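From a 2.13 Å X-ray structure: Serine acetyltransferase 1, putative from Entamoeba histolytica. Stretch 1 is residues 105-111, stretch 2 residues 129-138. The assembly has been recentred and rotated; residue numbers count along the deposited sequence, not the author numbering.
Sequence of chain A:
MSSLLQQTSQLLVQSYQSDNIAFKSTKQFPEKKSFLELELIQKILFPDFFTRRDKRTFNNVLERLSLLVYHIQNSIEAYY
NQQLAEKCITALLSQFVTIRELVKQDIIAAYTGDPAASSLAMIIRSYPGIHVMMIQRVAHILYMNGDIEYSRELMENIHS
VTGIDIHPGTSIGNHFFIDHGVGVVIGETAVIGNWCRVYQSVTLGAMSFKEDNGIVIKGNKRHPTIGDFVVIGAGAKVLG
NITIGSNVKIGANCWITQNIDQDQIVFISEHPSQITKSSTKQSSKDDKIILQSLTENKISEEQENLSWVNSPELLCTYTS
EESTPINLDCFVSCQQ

Stretch 1 105-111: QDIIAAY
Stretch 2 (129-138) GIHVMMIQRV

Two helical segments of one chain, 105-111 and 129-138, pack nearly antiparallel: their N-to-C directions differ by 161° and their axes approach to 10.0 Å. Both helices extend beyond these residues at either end. Register is set by I107 and I130, whose CA atoms lie 6.6 Å apart; the contact buries 256 Å², both sides summed. Backbone angles stay helical throughout, with phi from -51° to -78° and psi from -30° to -53°.

The polar anchor is a salt bridge between D106 and R137, both buried, with CA-to-CB bonds directed toward the opposing helix. D106 is m at chi1 with chi2 -32°; R137 is m, t, t with chi4 -82°, an extended chain that brings its guanidinium edge to the carboxylate. R137 NE donates to D106 OD2 (3.1 Å, 160°) and R137 NH2 to D106 OD1 (3.1 Å, 158°), so both carboxylate oxygens are engaged; a weak bond from R137 NH2 to D106 OD2 (3.3 Å, 142°) completes the fork. D106 OD1 and R137 NH1 and NH2 also bond elsewhere in the structure, so the buried charges are well satisfied. M133 (m, m, m) lies one turn before R137, its CB 3.7 Å from D106 OD2.

I130 supplies the apolar part. Its CA-to-CB bond points sideways, but the m, m rotamer brings CD1 to 3.5 Å from D106 O and 4.2 Å from A110 CB. I107 (m, t) meets both branches of I130: I107 CG1 lies 3.9 Å from I130 CG2 and 4.0 Å from I130 CD1, and I130 CD1 is also 3.7 Å from I107 N. The small A110 side chain contributes a methyl to this apolar patch.

Helical i to i-4 bonds pair part of the backbone: A110 N donates to D106 O (2.8 Å), leaving that carbonyl satisfied beside the I130 methyl, and R137 N donates to M133 O (2.9 Å).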

# COMPACT_ATOMS: atom_id res chain seq x y z
N GLN A 105 -20.02 -6.34 13.89
CA GLN A 105 -19.86 -5.23 14.82
C GLN A 105 -18.76 -4.27 14.38
O GLN A 105 -18.89 -3.06 14.57
CB GLN A 105 -19.60 -5.76 16.22
CG GLN A 105 -20.78 -6.60 16.72
CD GLN A 105 -20.51 -7.18 18.09
OE1 GLN A 105 -21.34 -7.08 19.00
NE2 GLN A 105 -19.34 -7.77 18.26
N ASP A 106 -17.69 -4.78 13.74
CA ASP A 106 -16.72 -3.88 13.12
C ASP A 106 -17.39 -2.99 12.08
O ASP A 106 -17.11 -1.78 12.00
CB ASP A 106 -15.56 -4.67 12.50
CG ASP A 106 -14.73 -5.46 13.53
OD1 ASP A 106 -14.60 -5.03 14.71
OD2 ASP A 106 -14.21 -6.54 13.16
N ILE A 107 -18.29 -3.56 11.28
CA ILE A 107 -19.02 -2.78 10.27
C ILE A 107 -19.87 -1.71 10.94
O ILE A 107 -19.92 -0.56 10.48
CB ILE A 107 -19.87 -3.72 9.40
CG1 ILE A 107 -18.97 -4.52 8.46
CG2 ILE A 107 -20.95 -2.94 8.65
CD1 ILE A 107 -19.56 -5.86 8.10
N ILE A 108 -20.58 -2.08 12.01
CA ILE A 108 -21.35 -1.10 12.77
C ILE A 108 -20.44 0.01 13.27
O ILE A 108 -20.77 1.20 13.16
CB ILE A 108 -22.09 -1.78 13.94
CG1 ILE A 108 -23.19 -2.72 13.42
CG2 ILE A 108 -22.61 -0.73 14.92
CD1 ILE A 108 -24.06 -2.14 12.34
N ALA A 109 -19.28 -0.36 13.82
CA ALA A 109 -18.34 0.63 14.34
C ALA A 109 -17.86 1.56 13.24
O ALA A 109 -17.66 2.76 13.48
CB ALA A 109 -17.13 -0.06 14.99
N ALA A 110 -17.64 1.01 12.04
CA ALA A 110 -17.23 1.84 10.91
C ALA A 110 -18.33 2.84 10.55
O ALA A 110 -18.05 4.01 10.26
CB ALA A 110 -16.89 0.96 9.69
N TYR A 111 -19.58 2.38 10.56
CA TYR A 111 -20.71 3.26 10.18
C TYR A 111 -20.88 4.41 11.19
O TYR A 111 -21.09 5.51 10.75
CB TYR A 111 -22.01 2.50 10.01
CG TYR A 111 -23.19 3.39 9.72
CD1 TYR A 111 -23.35 3.99 8.48
CD2 TYR A 111 -24.14 3.64 10.69
CE1 TYR A 111 -24.43 4.80 8.21
CE2 TYR A 111 -25.23 4.45 10.43
CZ TYR A 111 -25.37 5.03 9.19
OH TYR A 111 -26.45 5.83 8.96
N GLY A 129 -10.39 -1.28 6.22
CA GLY A 129 -10.29 -1.62 7.63
C GLY A 129 -11.18 -2.78 8.01
O GLY A 129 -10.86 -3.54 8.93
N ILE A 130 -12.30 -2.94 7.30
CA ILE A 130 -13.18 -4.09 7.48
C ILE A 130 -12.54 -5.32 6.86
O ILE A 130 -12.54 -6.41 7.45
CB ILE A 130 -14.57 -3.82 6.87
CG1 ILE A 130 -15.26 -2.67 7.59
CG2 ILE A 130 -15.41 -5.07 6.89
CD1 ILE A 130 -15.42 -2.88 9.08
N HIS A 131 -11.98 -5.18 5.66
CA HIS A 131 -11.40 -6.35 5.00
C HIS A 131 -10.22 -6.88 5.80
O HIS A 131 -10.04 -8.10 5.90
CB HIS A 131 -10.98 -6.01 3.56
CG HIS A 131 -12.14 -5.66 2.67
ND1 HIS A 131 -11.99 -4.99 1.48
CD2 HIS A 131 -13.47 -5.87 2.82
CE1 HIS A 131 -13.18 -4.80 0.93
NE2 HIS A 131 -14.09 -5.33 1.72
N VAL A 132 -9.43 -5.99 6.40
CA VAL A 132 -8.28 -6.49 7.14
C VAL A 132 -8.74 -7.27 8.37
O VAL A 132 -8.10 -8.24 8.78
CB VAL A 132 -7.31 -5.34 7.50
CG1 VAL A 132 -7.85 -4.49 8.65
CG2 VAL A 132 -5.94 -5.89 7.88
N MET A 133 -9.87 -6.87 8.97
CA MET A 133 -10.36 -7.56 10.15
C MET A 133 -11.04 -8.89 9.81
O MET A 133 -10.94 -9.84 10.59
CB MET A 133 -11.30 -6.65 10.94
CG MET A 133 -10.55 -5.52 11.68
SD MET A 133 -9.07 -6.08 12.56
CE MET A 133 -9.85 -7.22 13.73
N MET A 134 -11.73 -8.98 8.66
CA MET A 134 -12.14 -10.29 8.17
C MET A 134 -10.97 -11.27 8.14
O MET A 134 -11.07 -12.39 8.63
CB MET A 134 -12.74 -10.16 6.76
CG MET A 134 -13.96 -9.26 6.62
SD MET A 134 -14.57 -9.35 4.92
CE MET A 134 -16.08 -8.39 5.01
N ILE A 135 -9.84 -10.84 7.59
CA ILE A 135 -8.67 -11.72 7.54
C ILE A 135 -8.08 -11.91 8.94
O ILE A 135 -7.72 -13.04 9.31
CB ILE A 135 -7.63 -11.16 6.56
CG1 ILE A 135 -8.26 -10.95 5.19
CG2 ILE A 135 -6.41 -12.09 6.46
CD1 ILE A 135 -8.74 -12.26 4.52
N GLN A 136 -7.95 -10.83 9.72
CA GLN A 136 -7.24 -10.92 11.00
C GLN A 136 -7.95 -11.85 11.97
O GLN A 136 -7.30 -12.64 12.67
CB GLN A 136 -7.05 -9.54 11.63
CG GLN A 136 -5.85 -9.47 12.63
CD GLN A 136 -6.20 -9.95 14.03
OE1 GLN A 136 -7.37 -9.93 14.42
NE2 GLN A 136 -5.21 -10.43 14.78
N ARG A 137 -9.27 -11.75 12.06
CA ARG A 137 -10.01 -12.61 12.98
C ARG A 137 -9.91 -14.08 12.58
O ARG A 137 -9.90 -14.96 13.45
CB ARG A 137 -11.45 -12.12 13.07
CG ARG A 137 -11.51 -10.67 13.60
CD ARG A 137 -12.83 -10.33 14.23
NE ARG A 137 -12.96 -8.92 14.61
CZ ARG A 137 -12.47 -8.39 15.74
NH1 ARG A 137 -11.80 -9.15 16.60
NH2 ARG A 137 -12.67 -7.11 16.01
N VAL A 138 -9.81 -14.37 11.27
CA VAL A 138 -9.53 -15.73 10.85
C VAL A 138 -8.11 -16.12 11.24
O VAL A 138 -7.89 -17.15 11.89
CB VAL A 138 -9.74 -15.88 9.33
CG1 VAL A 138 -9.08 -17.15 8.84
CG2 VAL A 138 -11.22 -15.84 8.99